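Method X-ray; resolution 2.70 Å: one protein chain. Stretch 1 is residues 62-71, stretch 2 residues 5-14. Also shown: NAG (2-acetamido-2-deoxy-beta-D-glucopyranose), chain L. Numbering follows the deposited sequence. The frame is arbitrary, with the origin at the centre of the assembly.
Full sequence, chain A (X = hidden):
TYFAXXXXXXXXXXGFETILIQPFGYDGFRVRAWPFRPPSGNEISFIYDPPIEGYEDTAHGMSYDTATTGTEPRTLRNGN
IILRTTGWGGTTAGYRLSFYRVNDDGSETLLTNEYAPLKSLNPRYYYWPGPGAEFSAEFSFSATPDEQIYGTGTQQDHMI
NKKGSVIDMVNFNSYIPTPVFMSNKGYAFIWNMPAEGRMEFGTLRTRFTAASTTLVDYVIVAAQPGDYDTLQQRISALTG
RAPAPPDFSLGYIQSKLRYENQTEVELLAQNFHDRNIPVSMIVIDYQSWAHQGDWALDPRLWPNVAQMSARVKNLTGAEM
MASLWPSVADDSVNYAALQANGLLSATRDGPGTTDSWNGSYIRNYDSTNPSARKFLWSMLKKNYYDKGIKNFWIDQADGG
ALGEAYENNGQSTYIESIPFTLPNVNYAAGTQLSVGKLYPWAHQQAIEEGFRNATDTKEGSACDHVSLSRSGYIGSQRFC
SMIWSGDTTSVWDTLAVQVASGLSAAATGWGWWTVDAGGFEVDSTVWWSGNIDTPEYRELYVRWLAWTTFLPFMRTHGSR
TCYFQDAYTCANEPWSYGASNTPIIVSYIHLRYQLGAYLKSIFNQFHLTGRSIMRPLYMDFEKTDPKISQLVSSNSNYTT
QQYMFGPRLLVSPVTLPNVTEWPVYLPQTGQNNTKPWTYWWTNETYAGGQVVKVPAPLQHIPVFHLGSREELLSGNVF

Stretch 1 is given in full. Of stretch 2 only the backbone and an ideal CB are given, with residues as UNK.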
# COMPACT_ATOMS: atom_id res chain seq x y z
N MET A 62 27.45 -12.20 12.46
CA MET A 62 26.64 -11.49 13.44
C MET A 62 27.29 -11.44 14.82
O MET A 62 26.60 -11.13 15.80
CB MET A 62 25.26 -12.13 13.53
CG MET A 62 24.10 -11.16 13.42
SD MET A 62 23.86 -10.54 11.75
CE MET A 62 23.53 -12.07 10.87
N SER A 63 28.58 -11.73 14.92
CA SER A 63 29.22 -11.90 16.22
C SER A 63 29.38 -10.56 16.93
O SER A 63 29.65 -9.53 16.31
CB SER A 63 30.58 -12.57 16.06
OG SER A 63 31.51 -11.71 15.42
N TYR A 64 29.22 -10.59 18.25
CA TYR A 64 29.41 -9.41 19.08
C TYR A 64 29.87 -9.84 20.47
O TYR A 64 29.72 -11.00 20.86
CB TYR A 64 28.13 -8.57 19.18
CG TYR A 64 26.94 -9.31 19.74
CD1 TYR A 64 26.11 -10.06 18.91
CD2 TYR A 64 26.65 -9.27 21.10
CE1 TYR A 64 25.02 -10.74 19.42
CE2 TYR A 64 25.56 -9.95 21.61
CZ TYR A 64 24.75 -10.68 20.77
OH TYR A 64 23.67 -11.36 21.28
N ASP A 65 30.44 -8.89 21.20
CA ASP A 65 30.99 -9.13 22.53
C ASP A 65 30.13 -8.60 23.65
O ASP A 65 30.09 -9.20 24.73
CB ASP A 65 32.38 -8.50 22.65
CG ASP A 65 33.50 -9.50 22.47
OD1 ASP A 65 33.21 -10.67 22.17
OD2 ASP A 65 34.68 -9.11 22.63
N THR A 66 29.42 -7.49 23.43
CA THR A 66 28.69 -6.81 24.49
C THR A 66 27.26 -6.55 24.03
O THR A 66 27.02 -6.15 22.89
CB THR A 66 29.37 -5.48 24.86
OG1 THR A 66 30.76 -5.70 25.12
CG2 THR A 66 28.72 -4.86 26.09
N ALA A 67 26.31 -6.78 24.94
CA ALA A 67 24.90 -6.52 24.69
C ALA A 67 24.39 -5.55 25.75
O ALA A 67 24.67 -5.72 26.94
CB ALA A 67 24.08 -7.81 24.72
N THR A 68 23.66 -4.53 25.31
CA THR A 68 23.12 -3.53 26.21
C THR A 68 21.81 -3.01 25.65
O THR A 68 21.49 -3.21 24.48
CB THR A 68 24.11 -2.37 26.43
OG1 THR A 68 23.48 -1.34 27.19
CG2 THR A 68 24.57 -1.81 25.09
N THR A 69 21.04 -2.35 26.51
CA THR A 69 19.84 -1.65 26.09
C THR A 69 20.09 -0.17 25.83
O THR A 69 19.14 0.58 25.61
CB THR A 69 18.73 -1.81 27.14
OG1 THR A 69 19.25 -1.51 28.44
CG2 THR A 69 18.19 -3.22 27.13
N GLY A 70 21.36 0.25 25.84
CA GLY A 70 21.69 1.63 25.55
C GLY A 70 21.34 2.61 26.65
O GLY A 70 21.09 3.79 26.36
N THR A 71 21.31 2.16 27.90
CA THR A 71 21.00 3.05 29.01
C THR A 71 22.20 3.92 29.39
O THR A 71 22.02 5.03 29.90
CB THR A 71 20.53 2.25 30.23
OG1 THR A 71 21.55 1.32 30.61
CG2 THR A 71 19.25 1.50 29.90
N UNK A 5 41.14 -3.87 17.89
CA UNK A 5 40.01 -3.65 18.79
C UNK A 5 39.97 -4.69 19.90
O UNK A 5 40.52 -5.78 19.80
CB UNK A 5 38.70 -3.67 18.01
N UNK A 6 39.31 -4.31 20.99
CA UNK A 6 39.15 -5.17 22.16
C UNK A 6 37.76 -5.77 22.26
O UNK A 6 37.44 -6.40 23.28
CB UNK A 6 39.46 -4.38 23.43
N UNK A 7 36.92 -5.59 21.25
CA UNK A 7 35.56 -6.10 21.26
C UNK A 7 35.18 -6.50 19.84
O UNK A 7 35.50 -5.78 18.88
CB UNK A 7 34.58 -5.06 21.82
N UNK A 8 34.51 -7.64 19.70
CA UNK A 8 34.07 -8.10 18.39
C UNK A 8 32.83 -7.38 17.89
O UNK A 8 32.46 -7.55 16.72
CB UNK A 8 33.80 -9.61 18.43
N UNK A 9 32.18 -6.60 18.74
CA UNK A 9 30.99 -5.87 18.34
C UNK A 9 30.12 -5.55 19.53
O UNK A 9 30.25 -6.12 20.61
CB UNK A 9 30.19 -6.67 17.31
N UNK A 10 29.21 -4.61 19.32
CA UNK A 10 28.27 -4.18 20.34
C UNK A 10 26.86 -4.29 19.78
O UNK A 10 26.59 -3.80 18.68
CB UNK A 10 28.57 -2.75 20.80
N UNK A 11 25.97 -4.94 20.52
CA UNK A 11 24.59 -5.12 20.11
C UNK A 11 23.70 -4.36 21.08
O UNK A 11 23.64 -4.69 22.27
CB UNK A 11 24.21 -6.60 20.06
N UNK A 12 23.00 -3.35 20.57
CA UNK A 12 22.16 -2.48 21.37
C UNK A 12 20.70 -2.85 21.15
O UNK A 12 20.26 -3.00 20.00
CB UNK A 12 22.41 -1.01 21.03
N UNK A 13 19.96 -3.01 22.24
CA UNK A 13 18.52 -3.24 22.18
C UNK A 13 17.83 -1.94 22.57
O UNK A 13 17.66 -1.64 23.76
CB UNK A 13 18.09 -4.39 23.09
N UNK A 14 17.42 -1.16 21.57
CA UNK A 14 16.82 0.15 21.77
C UNK A 14 15.33 0.03 21.43
O UNK A 14 14.92 0.27 20.30
CB UNK A 14 17.51 1.22 20.92
C1 NAG L . 37.86 -1.70 25.66
C2 NAG L . 37.25 -1.87 27.03
C3 NAG L . 36.23 -0.83 27.31
C4 NAG L . 36.80 0.55 27.06
C5 NAG L . 37.40 0.62 25.67
C6 NAG L . 38.05 1.97 25.48
C7 NAG L . 37.44 -4.25 27.64
C8 NAG L . 36.82 -5.63 27.76
N2 NAG L . 36.67 -3.17 27.14
O3 NAG L . 35.78 -0.97 28.64
O4 NAG L . 35.78 1.51 27.18
O5 NAG L . 38.36 -0.39 25.52
O6 NAG L . 37.99 2.33 24.11
O7 NAG L . 38.60 -4.08 27.98

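Position 5 has phi/psi of -79/157 and nothing of stretch 1 within 5.5 Å of its ideal CB, so almost any residue would fit; it is Pro-5. Position 6 is equally unconstrained by stretch 1, but NAG C1 is 3.8 Å from its ideal CB and the sugar has no O1 of its own. This suggests a covalent link to a short side chain, and asparagine is the usual attachment point for N-acetylglucosamine. Asn-6 ND2 is bonded to NAG C1 at 1.5 Å.

At position 7 CA-to-CB points sideways, and the ideal CB is 4.1 Å from Asp-65 OD2. A small or polar side chain would suit. Ser-7, with chi1 t, brings OG to 3.2 Å from Asp-65 CB, and the backbone N of position 9 donates a weak hydrogen bond to Ser-7 OG (3.4 Å between that N and OG).

The CB of position 8 points toward stretch 1, 3.9 Å from Asp-65 OD1. A carboxylate favours a short donor, such as serine or threonine, or a basic group. Thr-8 fills the place: Thr-8 OG1 donates weakly to Asp-65 OD1 (3.0 Å) and Thr-8 N weakly to Asp-65 OD2 (3.3 Å), so the carboxylate is held through both oxygens.

Position 9 has phi/psi of 155/163, where a CB would jam against the preceding carbonyl; it would also lie 3.1 Å from Ser-63 O. Both point to glycine. The carbonyl of Gly-9 accepts from Asp-65 N (2.8 Å to Gly-9 O) and Thr-66 N (3.2 Å to Gly-9 O).

From 10 the backbone pairs in parallel with residues 66-68. Position 10 shares a sheet face with Thr-66 and Thr-68, whose methyls invite an aliphatic side chain. Leu-10 places CD1 3.8 Å from Thr-66 CB and 3.7 Å from Thr-68 CG2.

Position 11 lies on the other face with Ala-67, its ideal CB 3.8 Å from Tyr-64 CD2. A long side chain with a methylene stem, or another aromatic, could cover that ring. Arg-11 does so: its CB sits 3.8 Å from the centroid of the Tyr-64 ring, 11° off the normal, and its CD is 3.4 Å from Tyr-64 CZ. Its backbone N donates to Thr-66 O, with Arg-11 N 2.9 Å from that oxygen.

Position 12 returns to the Thr-68 face, where a branched aliphatic such as valine or isoleucine would suit. Ile-12 CG1 is 4.1 Å from Thr-68 CG2, and Ile-12 CG2 is 4.0 Å from Gly-70 N.

At position 13 the ideal CB is 4.2 Å from Thr-69 CG2, and many side chains are possible. Gln-13 N donates to Thr-68 O (2.7 Å), while the side chain's end leads away to partners elsewhere in the structure.

At position 14 CA-to-CB points sideways, and the ideal CB is 5.0 Å from Thr-69 O, leaving the choice open; it is His-14.

Stretch 2, residues 5-14: PNSTGLRIQH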
# COMPACT_ATOMS: atom_id res chain seq x y z
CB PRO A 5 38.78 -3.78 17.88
CG PRO A 5 39.31 -4.13 16.50
CD PRO A 5 40.72 -4.57 16.66
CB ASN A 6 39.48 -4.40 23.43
CG ASN A 6 38.50 -3.27 23.69
OD1 ASN A 6 37.84 -2.78 22.78
ND2 ASN A 6 38.41 -2.85 24.95
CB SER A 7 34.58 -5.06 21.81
OG SER A 7 33.24 -5.54 21.79
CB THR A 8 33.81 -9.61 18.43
OG1 THR A 8 32.70 -9.88 19.29
CG2 THR A 8 35.03 -10.34 18.95
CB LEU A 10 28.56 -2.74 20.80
CG LEU A 10 27.55 -2.06 21.71
CD1 LEU A 10 27.64 -2.62 23.12
CD2 LEU A 10 27.78 -0.56 21.72
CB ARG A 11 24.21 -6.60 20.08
CG ARG A 11 22.72 -6.84 19.98
CD ARG A 11 22.36 -8.31 20.14
NE ARG A 11 20.94 -8.53 19.87
CZ ARG A 11 20.47 -9.24 18.85
NH1 ARG A 11 21.31 -9.80 17.98
NH2 ARG A 11 19.16 -9.39 18.68
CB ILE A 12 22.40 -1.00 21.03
CG1 ILE A 12 23.88 -0.64 21.22
CG2 ILE A 12 21.52 -0.10 21.87
CD1 ILE A 12 24.22 0.76 20.76
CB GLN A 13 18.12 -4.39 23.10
CG GLN A 13 16.69 -4.86 22.91
CD GLN A 13 16.44 -5.39 21.51
OE1 GLN A 13 17.19 -6.22 21.00
NE2 GLN A 13 15.38 -4.90 20.87
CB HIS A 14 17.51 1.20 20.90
CG HIS A 14 16.93 2.57 21.04
ND1 HIS A 14 16.60 3.35 19.95
CD2 HIS A 14 16.63 3.31 22.13
CE1 HIS A 14 16.12 4.50 20.37
NE2 HIS A 14 16.13 4.51 21.69
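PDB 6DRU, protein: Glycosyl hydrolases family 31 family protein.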